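Side-chain contacts in PelA (Pseudomonas aeruginosa, PDB 5TCB), which hydrolyses glycosidic bonds through the glycoside hydrolase domain described here, while the whole protein is probably also a polysaccharide deacetylase: residues Val47-Ala50 with Ala51-Lys54; Val58-Leu61 with Lys62-Ser66; Pro111-Arg114 with Ala115-Lys119; Asp222-Ala226 with Gln227-Ile231; Ala250-Arg253 with Ser254-Tyr257. All coordinates share one frame; numbering follows the deposited sequence.

In the fold
The five contacts are local and follow one another along the chain, all in one domain built around an eight-stranded parallel sheet whose order matches the sequence, as in a beta/alpha barrel. Contact 1 leads out of strand 45-48. Contact 2 ends the next helix, 55-63. The centres of contacts 1 and 2 are about 13 Å apart, with L48 and L53 packed on L61 and V58. Contact 3 opens helix 111-126. Contacts 4 and 5 end helices 211-226 and 242-254, with centres about 14 Å apart, and meet where I231 packs on Y257. Contacts 3 and 5 lie farthest apart, about 37 Å between centres. Three of the contacts are thus helix ends that turn the chain back into the sheet.

Contact 1: residues Val47-Ala50 with Ala51-Lys54; sequences VLEA and AHLK
The carboxylate oxygen OE2 of E49 accepts a hydrogen bond from A51 N at 3.0 Å. The site is the turn that leaves strand 45-48 of the parallel sheet and passes through a short 3-10 segment toward helix 55-63. The N-H points nearly straight at OE2 (164°), which is met on its anti side, close to the carboxylate plane. E49 has CG anti to its own N (chi1 172°), and a bend at chi2 folds the acid back over the turn. Two backbone bonds tighten the same turn: H52 N to E49 O and L53 N to A50 O, both 3.1 Å. H52 lies across the E49 chain, and its CD2 comes 3.6 Å from E49 CG. The ring stands almost perpendicular to the carboxylate plane, 87° apart. NE2 of H52 stays 5.6 Å from OE2 of E49, so the two do not pair directly. On the buried side L48 and L53 cross at about a right angle. L53 also packs on V58 of helix 55-63, and A50 on L124 of helix 111-126. The L53 methyl CD1 touches both L48 CB, at 3.8 Å, and the carbonyl oxygen O of E49, at 3.5 Å.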
loop_
_atom_site.group_PDB
_atom_site.type_symbol
_atom_site.label_atom_id
_atom_site.label_comp_id
_atom_site.label_asym_id
_atom_site.label_seq_id
_atom_site.Cartn_x
_atom_site.Cartn_y
_atom_site.Cartn_z
ATOM N N VAL A 47 -5.071 5.429 -5.565
ATOM C CA VAL A 47 -5.335 4.351 -4.621
ATOM C C VAL A 47 -6.393 4.810 -3.631
ATOM O O VAL A 47 -6.254 5.862 -3.002
ATOM C CB VAL A 47 -4.052 3.946 -3.893
ATOM C CG1 VAL A 47 -4.357 2.786 -2.926
ATOM C CG2 VAL A 47 -2.940 3.562 -4.870
ATOM N N LEU A 48 -7.450 4.020 -3.491
ATOM C CA LEU A 48 -8.632 4.385 -2.731
ATOM C C LEU A 48 -9.007 3.290 -1.747
ATOM O O LEU A 48 -8.757 2.101 -1.982
ATOM C CB LEU A 48 -9.830 4.605 -3.646
ATOM C CG LEU A 48 -9.550 5.637 -4.729
ATOM C CD1 LEU A 48 -10.027 5.141 -6.061
ATOM C CD2 LEU A 48 -10.177 6.934 -4.342
ATOM N N GLU A 49 -9.676 3.692 -0.675
ATOM C CA GLU A 49 -10.411 2.744 0.155
ATOM C C GLU A 49 -11.754 2.518 -0.515
ATOM O O GLU A 49 -12.631 3.396 -0.506
ATOM C CB GLU A 49 -10.548 3.268 1.582
ATOM C CG GLU A 49 -11.461 2.429 2.473
ATOM C CD GLU A 49 -11.164 0.944 2.408
ATOM O OE1 GLU A 49 -10.054 0.495 2.779
ATOM O OE2 GLU A 49 -12.074 0.210 1.971
ATOM N N ALA A 50 -11.923 1.325 -1.081
ATOM C CA ALA A 50 -13.100 1.006 -1.888
ATOM C C ALA A 50 -14.414 1.077 -1.102
ATOM O O ALA A 50 -15.489 1.249 -1.696
ATOM C CB ALA A 50 -12.909 -0.389 -2.503
ATOM N N ALA A 51 -14.370 0.938 0.219
ATOM C CA ALA A 51 -15.586 1.040 1.010
ATOM C C ALA A 51 -16.283 2.380 0.835
ATOM O O ALA A 51 -17.474 2.492 1.133
ATOM C CB ALA A 51 -15.252 0.807 2.487
ATOM N N HIS A 52 -15.580 3.396 0.344
ATOM C CA HIS A 52 -16.124 4.744 0.226
ATOM C C HIS A 52 -16.489 5.118 -1.197
ATOM O O HIS A 52 -16.826 6.284 -1.458
ATOM C CB HIS A 52 -15.119 5.734 0.798
ATOM C CG HIS A 52 -14.826 5.473 2.230
ATOM N ND1 HIS A 52 -15.829 5.339 3.165
ATOM C CD2 HIS A 52 -13.661 5.262 2.886
ATOM C CE1 HIS A 52 -15.291 5.060 4.339
ATOM N NE2 HIS A 52 -13.978 5.015 4.200
ATOM N N LEU A 53 -16.407 4.174 -2.131
ATOM C CA LEU A 53 -16.752 4.431 -3.522
ATOM C C LEU A 53 -17.782 3.435 -3.993
ATOM O O LEU A 53 -17.900 2.336 -3.453
ATOM C CB LEU A 53 -15.564 4.293 -4.473
ATOM C CG LEU A 53 -14.535 5.392 -4.539
ATOM C CD1 LEU A 53 -13.571 5.208 -3.384
ATOM C CD2 LEU A 53 -13.885 5.294 -5.883
ATOM N N LYS A 54 -18.523 3.824 -5.007
ATOM C CA LYS A 54 -19.401 2.922 -5.707
ATOM C C LYS A 54 -18.829 2.613 -7.075
ATOM O O LYS A 54 -17.961 3.336 -7.569
ATOM C CB LYS A 54 -20.797 3.541 -5.848
ATOM C CG LYS A 54 -21.520 3.770 -4.529
ATOM C CD LYS A 54 -21.654 2.466 -3.756
ATOM C CE LYS A 54 -22.364 2.637 -2.428
ATOM N NZ LYS A 54 -22.268 1.373 -1.653
#

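Contact 2: residues Val58-Leu61 with Lys62-Ser66; sequences VGYL and KEQGS
With chi1 at 168°, Y60 turns its ring away from its own N and along the helix toward Q64, which bends at chi2 (-64°); together these torsions set the Q64 methylene over the Y60 ring. Its CG sits over one face, 3.8 Å from the centroid, offset toward the rim. This is a CH-pi contact. Beyond CG the Q64 amide runs out past the hydroxyl end of the ring, its plane 27° from the ring plane; NE2 comes 3.6 Å from Y60 CE2. The backbone here is the last turn of a helix. E63 N bonds to G59 O at 2.9 Å, and Q64 N to Y60 O at 3.0 Å. A Schellman motif then closes the helix, with G65 at positive phi. S66 N reaches back to L61 O at 2.9 Å, and G65 N bonds to K62 O. At the phi and psi of G65 a CB would press on the preceding carbonyl oxygen, so glycine suits the position. CG of E63 lies against G59 O at 3.2 Å. K62 carries its amine to G128 O, and S66 OG bonds to F43 O. The unit is a beta-alpha-beta crossover: helix 55-63 joins strand 45-48 to strand 67-73. L61 packs on L48, V58 and K62 on P68, and Y60 on helix 37-40.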
loop_
_atom_site.group_PDB
_atom_site.type_symbol
_atom_site.label_atom_id
_atom_site.label_comp_id
_atom_site.label_asym_id
_atom_site.label_seq_id
_atom_site.Cartn_x
_atom_site.Cartn_y
_atom_site.Cartn_z
ATOM N N VAL A 58 -15.749 4.469 -9.660
ATOM C CA VAL A 58 -14.562 3.826 -10.219
ATOM C C VAL A 58 -14.565 3.964 -11.734
ATOM O O VAL A 58 -13.524 4.253 -12.355
ATOM C CB VAL A 58 -14.517 2.348 -9.779
ATOM C CG1 VAL A 58 -13.271 1.685 -10.284
ATOM C CG2 VAL A 58 -14.553 2.240 -8.256
ATOM N N GLY A 59 -15.734 3.761 -12.347
ATOM C CA GLY A 59 -15.867 3.952 -13.781
ATOM C C GLY A 59 -15.573 5.374 -14.218
ATOM O O GLY A 59 -14.944 5.591 -15.253
ATOM N N TYR A 60 -16.072 6.363 -13.464
ATOM C CA TYR A 60 -15.777 7.762 -13.762
ATOM C C TYR A 60 -14.274 8.024 -13.764
ATOM O O TYR A 60 -13.748 8.674 -14.667
ATOM C CB TYR A 60 -16.472 8.679 -12.748
ATOM C CG TYR A 60 -15.991 10.108 -12.822
ATOM C CD1 TYR A 60 -14.973 10.574 -11.991
ATOM C CD2 TYR A 60 -16.560 10.975 -13.735
ATOM C CE1 TYR A 60 -14.531 11.866 -12.068
ATOM C CE2 TYR A 60 -16.117 12.282 -13.821
ATOM C CZ TYR A 60 -15.101 12.714 -12.974
ATOM O OH TYR A 60 -14.642 14.024 -13.037
ATOM N N LEU A 61 -13.546 7.526 -12.754
ATOM C CA LEU A 61 -12.107 7.761 -12.734
ATOM C C LEU A 61 -11.448 7.192 -13.991
ATOM O O LEU A 61 -10.568 7.828 -14.585
ATOM C CB LEU A 61 -11.488 7.159 -11.469
ATOM C CG LEU A 61 -11.888 7.846 -10.161
ATOM C CD1 LEU A 61 -11.397 6.991 -8.945
ATOM C CD2 LEU A 61 -11.278 9.263 -10.073
ATOM N N LYS A 62 -11.870 5.995 -14.426
ATOM C CA LYS A 62 -11.288 5.410 -15.632
ATOM C C LYS A 62 -11.653 6.221 -16.872
ATOM O O LYS A 62 -10.801 6.434 -17.748
ATOM C CB LYS A 62 -11.723 3.944 -15.768
ATOM C CG LYS A 62 -11.068 3.030 -14.704
ATOM C CD LYS A 62 -11.323 1.531 -14.916
ATOM C CE LYS A 62 -12.780 1.138 -14.762
ATOM N NZ LYS A 62 -12.966 -0.326 -15.017
ATOM N N GLU A 63 -12.907 6.686 -16.961
ATOM C CA GLU A 63 -13.336 7.515 -18.089
ATOM C C GLU A 63 -12.475 8.755 -18.220
ATOM O O GLU A 63 -12.205 9.221 -19.335
ATOM C CB GLU A 63 -14.797 7.933 -17.920
ATOM C CG GLU A 63 -15.795 6.811 -18.052
ATOM C CD GLU A 63 -17.188 7.224 -17.615
ATOM O OE1 GLU A 63 -17.365 8.371 -17.149
ATOM O OE2 GLU A 63 -18.109 6.392 -17.717
ATOM N N GLN A 64 -12.077 9.325 -17.092
ATOM C CA GLN A 64 -11.239 10.513 -17.069
ATOM C C GLN A 64 -9.786 10.229 -17.397
ATOM O O GLN A 64 -9.006 11.180 -17.530
ATOM C CB GLN A 64 -11.321 11.195 -15.703
ATOM C CG GLN A 64 -12.655 11.819 -15.388
ATOM C CD GLN A 64 -13.002 12.956 -16.329
ATOM O OE1 GLN A 64 -12.164 13.806 -16.608
ATOM N NE2 GLN A 64 -14.218 12.959 -16.835
ATOM N N GLY A 65 -9.380 8.955 -17.485
ATOM C CA GLY A 65 -8.015 8.607 -17.806
ATOM C C GLY A 65 -7.179 8.123 -16.643
ATOM O O GLY A 65 -5.972 7.896 -16.825
ATOM N N SER A 66 -7.762 8.008 -15.454
ATOM C CA SER A 66 -7.034 7.566 -14.277
ATOM C C SER A 66 -7.122 6.048 -14.131
ATOM O O SER A 66 -7.964 5.382 -14.736
ATOM C CB SER A 66 -7.594 8.286 -13.044
ATOM O OG SER A 66 -6.769 8.079 -11.919
#

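Contact 3: residues Pro111-Arg114 with Ala115-Lys119; sequences PSWR and AHLLK
A115 N to P111 O, at 2.9 Å, opens a run of backbone hydrogen bonds in the first turns of helix 111-126. H116 N to S112 O, L117 N to W113 O and L118 N to R114 O follow, each 3.0 Å. The helix lies outside the parallel sheet and packs against helix 145-165. Two side chains at its start have polar ends tied to other parts of the fold. W113 NE1 bonds to V74 O. The R114 guanidinium reaches A154 O and L108 O through NH1, and S157 OG through NH2, so several acceptors fix its rotation. W113 is the centre of the packing. Its CG stands anti to the backbone N (chi1 180°), which swings the indole along the helix toward H116 and L117. L117 lies over one indole face. Its CD1 is 3.9 Å from the centroid of the five-membered ring, a CH-pi contact, while CD2 touches CZ2 of W113 at 3.8 Å. H116 runs nearly parallel to the indole, planes 15° apart, but slid aside. The six-membered ring and the imidazole therefore barely overlap, with centroids 5.4 Å apart. They meet through W113 CZ3 and H116 CD2, 3.6 Å from each other.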
loop_
_atom_site.group_PDB
_atom_site.type_symbol
_atom_site.label_atom_id
_atom_site.label_comp_id
_atom_site.label_asym_id
_atom_site.label_seq_id
_atom_site.Cartn_x
_atom_site.Cartn_y
_atom_site.Cartn_z
ATOM N N PRO A 111 -5.821 -21.017 5.761
ATOM C CA PRO A 111 -6.699 -21.060 4.576
ATOM C C PRO A 111 -7.843 -20.065 4.620
ATOM O O PRO A 111 -8.220 -19.517 3.573
ATOM C CB PRO A 111 -7.196 -22.516 4.557
ATOM C CG PRO A 111 -6.877 -23.079 5.906
ATOM C CD PRO A 111 -5.675 -22.335 6.401
ATOM N N SER A 112 -8.419 -19.812 5.800
ATOM C CA SER A 112 -9.545 -18.892 5.852
ATOM C C SER A 112 -9.114 -17.478 5.507
ATOM O O SER A 112 -9.890 -16.745 4.897
ATOM C CB SER A 112 -10.216 -18.921 7.230
ATOM O OG SER A 112 -9.307 -18.561 8.254
ATOM N N TRP A 113 -7.897 -17.083 5.907
ATOM C CA TRP A 113 -7.407 -15.742 5.594
ATOM C C TRP A 113 -7.087 -15.620 4.114
ATOM O O TRP A 113 -7.495 -14.656 3.444
ATOM C CB TRP A 113 -6.169 -15.435 6.431
ATOM C CG TRP A 113 -5.575 -14.074 6.182
ATOM C CD1 TRP A 113 -4.312 -13.803 5.781
ATOM C CD2 TRP A 113 -6.237 -12.809 6.316
ATOM N NE1 TRP A 113 -4.126 -12.439 5.668
ATOM C CE2 TRP A 113 -5.292 -11.810 6.003
ATOM C CE3 TRP A 113 -7.521 -12.425 6.696
ATOM C CZ2 TRP A 113 -5.605 -10.451 6.016
ATOM C CZ3 TRP A 113 -7.825 -11.076 6.708
ATOM C CH2 TRP A 113 -6.873 -10.115 6.395
ATOM N N ARG A 114 -6.363 -16.597 3.576
ATOM C CA ARG A 114 -6.052 -16.569 2.152
ATOM C C ARG A 114 -7.327 -16.549 1.319
ATOM O O ARG A 114 -7.435 -15.782 0.349
ATOM C CB ARG A 114 -5.192 -17.782 1.806
ATOM C CG ARG A 114 -3.852 -17.831 2.552
ATOM C CD ARG A 114 -3.138 -19.189 2.437
ATOM N NE ARG A 114 -2.574 -19.438 1.107
ATOM C CZ ARG A 114 -1.336 -19.112 0.721
ATOM N NH1 ARG A 114 -0.485 -18.518 1.562
ATOM N NH2 ARG A 114 -0.941 -19.402 -0.510
ATOM N N ALA A 115 -8.310 -17.391 1.675
ATOM C CA ALA A 115 -9.560 -17.415 0.916
ATOM C C ALA A 115 -10.283 -16.079 1.005
ATOM O O ALA A 115 -10.883 -15.618 0.022
ATOM C CB ALA A 115 -10.460 -18.541 1.423
ATOM N N HIS A 116 -10.298 -15.485 2.195
ATOM C CA HIS A 116 -10.925 -14.187 2.389
ATOM C C HIS A 116 -10.325 -13.153 1.450
ATOM O O HIS A 116 -11.051 -12.422 0.752
ATOM C CB HIS A 116 -10.756 -13.772 3.856
ATOM C CG HIS A 116 -11.131 -12.354 4.124
ATOM N ND1 HIS A 116 -12.433 -11.959 4.347
ATOM C CD2 HIS A 116 -10.375 -11.232 4.202
ATOM C CE1 HIS A 116 -12.463 -10.654 4.545
ATOM N NE2 HIS A 116 -11.231 -10.190 4.466
ATOM N N LEU A 117 -8.996 -13.096 1.390
ATOM C CA LEU A 117 -8.340 -12.095 0.561
ATOM C C LEU A 117 -8.611 -12.328 -0.914
ATOM O O LEU A 117 -8.795 -11.360 -1.663
ATOM C CB LEU A 117 -6.834 -12.105 0.841
ATOM C CG LEU A 117 -6.366 -11.561 2.181
ATOM C CD1 LEU A 117 -4.881 -11.806 2.284
ATOM C CD2 LEU A 117 -6.712 -10.076 2.394
ATOM N N LEU A 118 -8.599 -13.593 -1.364
ATOM C CA LEU A 118 -8.865 -13.885 -2.774
ATOM C C LEU A 118 -10.296 -13.535 -3.147
ATOM O O LEU A 118 -10.546 -13.058 -4.262
ATOM C CB LEU A 118 -8.573 -15.355 -3.089
ATOM C CG LEU A 118 -7.087 -15.746 -3.004
ATOM C CD1 LEU A 118 -6.960 -17.240 -3.134
ATOM C CD2 LEU A 118 -6.264 -15.071 -4.090
ATOM N N LYS A 119 -11.248 -13.780 -2.241
ATOM C CA LYS A 119 -12.635 -13.395 -2.485
ATOM C C LYS A 119 -12.761 -11.881 -2.593
ATOM O O LYS A 119 -13.468 -11.363 -3.469
ATOM C CB LYS A 119 -13.521 -13.955 -1.366
#

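Contact 4: residues Asp222-Ala226 with Gln227-Ile231; sequences DALRA and QGMPI
R225 meets I231 through its aliphatic part, next to the Schellman motif that ends helix 211-226. From CB the arginine chain leads to CG, which touches I231 CD1 at 3.6 Å, the two side chains crossing at about a right angle. A bend at chi3 (-88°) then turns the guanidinium back toward D222, one turn earlier. NE gives D222 OD1 a weak bond. NH1 makes the salt bridge to the same oxygen, D222 OD1, at 2.7 Å, with the acceptor lying in the guanidinium plane. NH2 bonds to Y257 OH and lies 4.2 Å from I231 CD1. The other oxygen of D222, OD2, pairs with K218, so the acid links two basic side chains. The helix itself closes at G228, whose phi is positive. M229 N bonds to L224 O at 3.0 Å, and G228 N to R225 O at 3.0 Å. Q227 lies alongside L224, pointing the same way, with OE1 3.7 Å from CD2 of L224. L224 CB also packs on M229 CB. The turn drops the chain into strand 231-236. L224 and M229 rest on V190 of strand 187-192, and I231 pairs through its backbone with V258 of strand 258-262.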
loop_
_atom_site.group_PDB
_atom_site.type_symbol
_atom_site.label_atom_id
_atom_site.label_comp_id
_atom_site.label_asym_id
_atom_site.label_seq_id
_atom_site.Cartn_x
_atom_site.Cartn_y
_atom_site.Cartn_z
ATOM N N ASP A 222 17.976 0.237 -4.559
ATOM C CA ASP A 222 18.939 0.078 -5.644
ATOM C C ASP A 222 18.613 -1.154 -6.481
ATOM O O ASP A 222 18.696 -1.122 -7.714
ATOM C CB ASP A 222 20.362 -0.028 -5.089
ATOM C CG ASP A 222 20.953 1.319 -4.706
ATOM O OD1 ASP A 222 20.334 2.368 -4.992
ATOM O OD2 ASP A 222 22.060 1.327 -4.131
ATOM N N ALA A 223 18.246 -2.253 -5.824
ATOM C CA ALA A 223 17.912 -3.478 -6.545
ATOM C C ALA A 223 16.708 -3.258 -7.455
ATOM O O ALA A 223 16.745 -3.580 -8.648
ATOM C CB ALA A 223 17.639 -4.606 -5.550
ATOM N N LEU A 224 15.634 -2.694 -6.908
ATOM C CA LEU A 224 14.452 -2.438 -7.720
ATOM C C LEU A 224 14.769 -1.490 -8.870
ATOM O O LEU A 224 14.294 -1.686 -9.995
ATOM C CB LEU A 224 13.332 -1.873 -6.848
ATOM C CG LEU A 224 12.799 -2.829 -5.778
ATOM C CD1 LEU A 224 11.767 -2.119 -4.951
ATOM C CD2 LEU A 224 12.228 -4.117 -6.378
ATOM N N ARG A 225 15.559 -0.451 -8.612
ATOM C CA ARG A 225 15.962 0.433 -9.703
ATOM C C ARG A 225 16.684 -0.345 -10.793
ATOM O O ARG A 225 16.443 -0.126 -11.986
ATOM C CB ARG A 225 16.849 1.560 -9.178
ATOM C CG ARG A 225 16.105 2.613 -8.370
ATOM C CD ARG A 225 17.006 3.805 -8.075
ATOM N NE ARG A 225 17.781 3.620 -6.848
ATOM C CZ ARG A 225 17.385 4.036 -5.647
ATOM N NH1 ARG A 225 18.147 3.823 -4.579
ATOM N NH2 ARG A 225 16.227 4.677 -5.515
ATOM N N ALA A 226 17.564 -1.265 -10.403
ATOM C CA ALA A 226 18.343 -1.993 -11.395
ATOM C C ALA A 226 17.450 -2.831 -12.296
ATOM O O ALA A 226 17.814 -3.109 -13.442
ATOM C CB ALA A 226 19.377 -2.877 -10.703
ATOM N N GLN A 227 16.282 -3.232 -11.805
ATOM C CA GLN A 227 15.363 -4.062 -12.573
ATOM C C GLN A 227 14.226 -3.264 -13.196
ATOM O O GLN A 227 13.254 -3.859 -13.673
ATOM C CB GLN A 227 14.816 -5.193 -11.694
ATOM C CG GLN A 227 13.853 -4.758 -10.607
ATOM C CD GLN A 227 13.465 -5.901 -9.678
ATOM O OE1 GLN A 227 12.282 -6.159 -9.452
ATOM N NE2 GLN A 227 14.463 -6.585 -9.131
ATOM N N GLY A 228 14.326 -1.934 -13.213
ATOM C CA GLY A 228 13.331 -1.098 -13.855
ATOM C C GLY A 228 12.021 -0.953 -13.112
ATOM O O GLY A 228 11.038 -0.480 -13.696
ATOM N N MET A 229 11.957 -1.338 -11.850
ATOM C CA MET A 229 10.687 -1.288 -11.142
ATOM C C MET A 229 10.334 0.158 -10.807
ATOM O O MET A 229 11.153 0.867 -10.207
ATOM C CB MET A 229 10.763 -2.113 -9.865
ATOM C CG MET A 229 9.496 -2.040 -9.011
ATOM S SD MET A 229 8.091 -2.934 -9.744
ATOM C CE MET A 229 8.636 -4.647 -9.543
ATOM N N PRO A 230 9.135 0.628 -11.149
ATOM C CA PRO A 230 8.734 1.972 -10.716
ATOM C C PRO A 230 8.618 2.019 -9.209
ATOM O O PRO A 230 8.041 1.110 -8.603
ATOM C CB PRO A 230 7.380 2.192 -11.403
ATOM C CG PRO A 230 7.365 1.244 -12.522
ATOM C CD PRO A 230 8.151 0.040 -12.070
ATOM N N ILE A 231 9.200 3.062 -8.608
ATOM C CA ILE A 231 9.174 3.261 -7.160
ATOM C C ILE A 231 8.365 4.511 -6.836
ATOM O O ILE A 231 8.651 5.613 -7.337
ATOM C CB ILE A 231 10.579 3.361 -6.535
ATOM C CG1 ILE A 231 11.461 2.206 -6.998
ATOM C CG2 ILE A 231 10.461 3.393 -5.009
ATOM C CD1 ILE A 231 12.913 2.370 -6.622
#

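Contact 5: residues Ala250-Arg253 with Ser254-Tyr257; sequences ARLR and SEGY
L252 O and R253 O take the bonds that close helix 242-254 in a Schellman motif. Y257 N reaches L252 O at 2.9 Å, and G256 N reaches R253 O at 2.9 Å. G256 has positive phi, and at its backbone angles a CB would crowd the carbonyl oxygen before it. L252 O also receives a weak bond from E255 N and lies at the edge of the Y257 ring, near its plane. Close by, CA of R253 makes a CA-H...O contact with Y257 O. A water donates to Y257 O and, weakly, to R253 O, bridging the two carbonyls.

The side chains add to this frame. S254 OG donates to R251 O at 2.7 Å. Its chi1 of 78° sets the hydroxyl between its own N and carbonyl carbon, facing back along the helix. R251 and E255 form a long salt bridge, NE to OE2 at 3.7 Å, with their flat groups nearly perpendicular (84°). R251 is poorly ordered, so the pair is probably loose. E255 has a further partner, since its OE1 accepts a bond from H196 NE2. On the buried side L252 CD2 packs against Y257 CD1 at 3.9 Å.

R253 NE bonds to S272 O and NH2 to S25 O, residues near the two ends of the modelled chain. The turn delivers the chain to strand 258-262. L252 rests on P259 of that strand, and both L252 and Y257 pack on A233 of strand 231-236.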
loop_
_atom_site.group_PDB
_atom_site.type_symbol
_atom_site.label_atom_id
_atom_site.label_comp_id
_atom_site.label_asym_id
_atom_site.label_seq_id
_atom_site.Cartn_x
_atom_site.Cartn_y
_atom_site.Cartn_z
ATOM N N ALA A 250 9.218 17.747 -6.016
ATOM C CA ALA A 250 10.219 17.982 -7.060
ATOM C C ALA A 250 11.529 17.283 -6.732
ATOM O O ALA A 250 12.159 16.666 -7.600
ATOM C CB ALA A 250 10.448 19.479 -7.243
ATOM N N ARG A 251 11.929 17.323 -5.466
ATOM C CA ARG A 251 13.150 16.647 -5.042
ATOM C C ARG A 251 13.054 15.146 -5.309
ATOM O O ARG A 251 13.970 14.538 -5.879
ATOM C CB ARG A 251 13.359 16.952 -3.562
ATOM C CG ARG A 251 14.691 16.593 -3.005
ATOM C CD ARG A 251 14.748 17.004 -1.554
ATOM N NE ARG A 251 15.795 16.283 -0.846
ATOM C CZ ARG A 251 15.814 16.082 0.467
ATOM N NH1 ARG A 251 14.834 16.543 1.235
ATOM N NH2 ARG A 251 16.818 15.409 1.008
ATOM N N LEU A 252 11.925 14.544 -4.950
ATOM C CA LEU A 252 11.758 13.105 -5.108
ATOM C C LEU A 252 11.745 12.700 -6.583
ATOM O O LEU A 252 12.329 11.674 -6.957
ATOM C CB LEU A 252 10.475 12.662 -4.387
ATOM C CG LEU A 252 10.605 12.725 -2.853
ATOM C CD1 LEU A 252 9.246 12.691 -2.164
ATOM C CD2 LEU A 252 11.469 11.585 -2.342
ATOM N N ARG A 253 11.111 13.502 -7.446
ATOM C CA ARG A 253 11.166 13.216 -8.881
ATOM C C ARG A 253 12.594 13.265 -9.413
ATOM O O ARG A 253 12.990 12.398 -10.201
ATOM C CB ARG A 253 10.240 14.174 -9.645
ATOM C CG ARG A 253 8.782 13.804 -9.483
ATOM C CD ARG A 253 7.849 14.695 -10.274
ATOM N NE ARG A 253 6.471 14.247 -10.073
ATOM C CZ ARG A 253 5.860 13.333 -10.818
ATOM N NH1 ARG A 253 6.488 12.745 -11.831
ATOM N NH2 ARG A 253 4.630 12.969 -10.502
ATOM N N SER A 254 13.382 14.263 -8.998
ATOM C CA SER A 254 14.766 14.340 -9.459
ATOM C C SER A 254 15.586 13.148 -8.991
ATOM O O SER A 254 16.574 12.796 -9.644
ATOM C CB SER A 254 15.428 15.637 -8.982
ATOM O OG SER A 254 15.825 15.556 -7.611
ATOM N N GLU A 255 15.163 12.489 -7.914
ATOM C CA GLU A 255 15.823 11.297 -7.406
ATOM C C GLU A 255 15.238 10.006 -7.965
ATOM O O GLU A 255 15.652 8.920 -7.540
ATOM C CB GLU A 255 15.751 11.301 -5.877
ATOM C CG GLU A 255 16.509 12.481 -5.285
ATOM C CD GLU A 255 16.303 12.664 -3.799
ATOM O OE1 GLU A 255 15.547 11.882 -3.192
ATOM O OE2 GLU A 255 16.891 13.612 -3.237
ATOM N N GLY A 256 14.293 10.097 -8.903
ATOM C CA GLY A 256 13.802 8.939 -9.616
ATOM C C GLY A 256 12.526 8.344 -9.068
ATOM O O GLY A 256 12.081 7.308 -9.579
ATOM N N TYR A 257 11.913 8.976 -8.071
ATOM C CA TYR A 257 10.677 8.487 -7.467
ATOM C C TYR A 257 9.450 9.145 -8.100
ATOM O O TYR A 257 9.506 10.259 -8.622
ATOM C CB TYR A 257 10.661 8.762 -5.960
ATOM C CG TYR A 257 11.787 8.123 -5.206
ATOM C CD1 TYR A 257 12.852 8.882 -4.779
ATOM C CD2 TYR A 257 11.800 6.760 -4.942
ATOM C CE1 TYR A 257 13.883 8.331 -4.092
ATOM C CE2 TYR A 257 12.851 6.190 -4.258
ATOM C CZ TYR A 257 13.889 6.984 -3.842
ATOM O OH TYR A 257 14.951 6.446 -3.156
HETATM O O HOH W 1 10.616 10.454 -11.511
#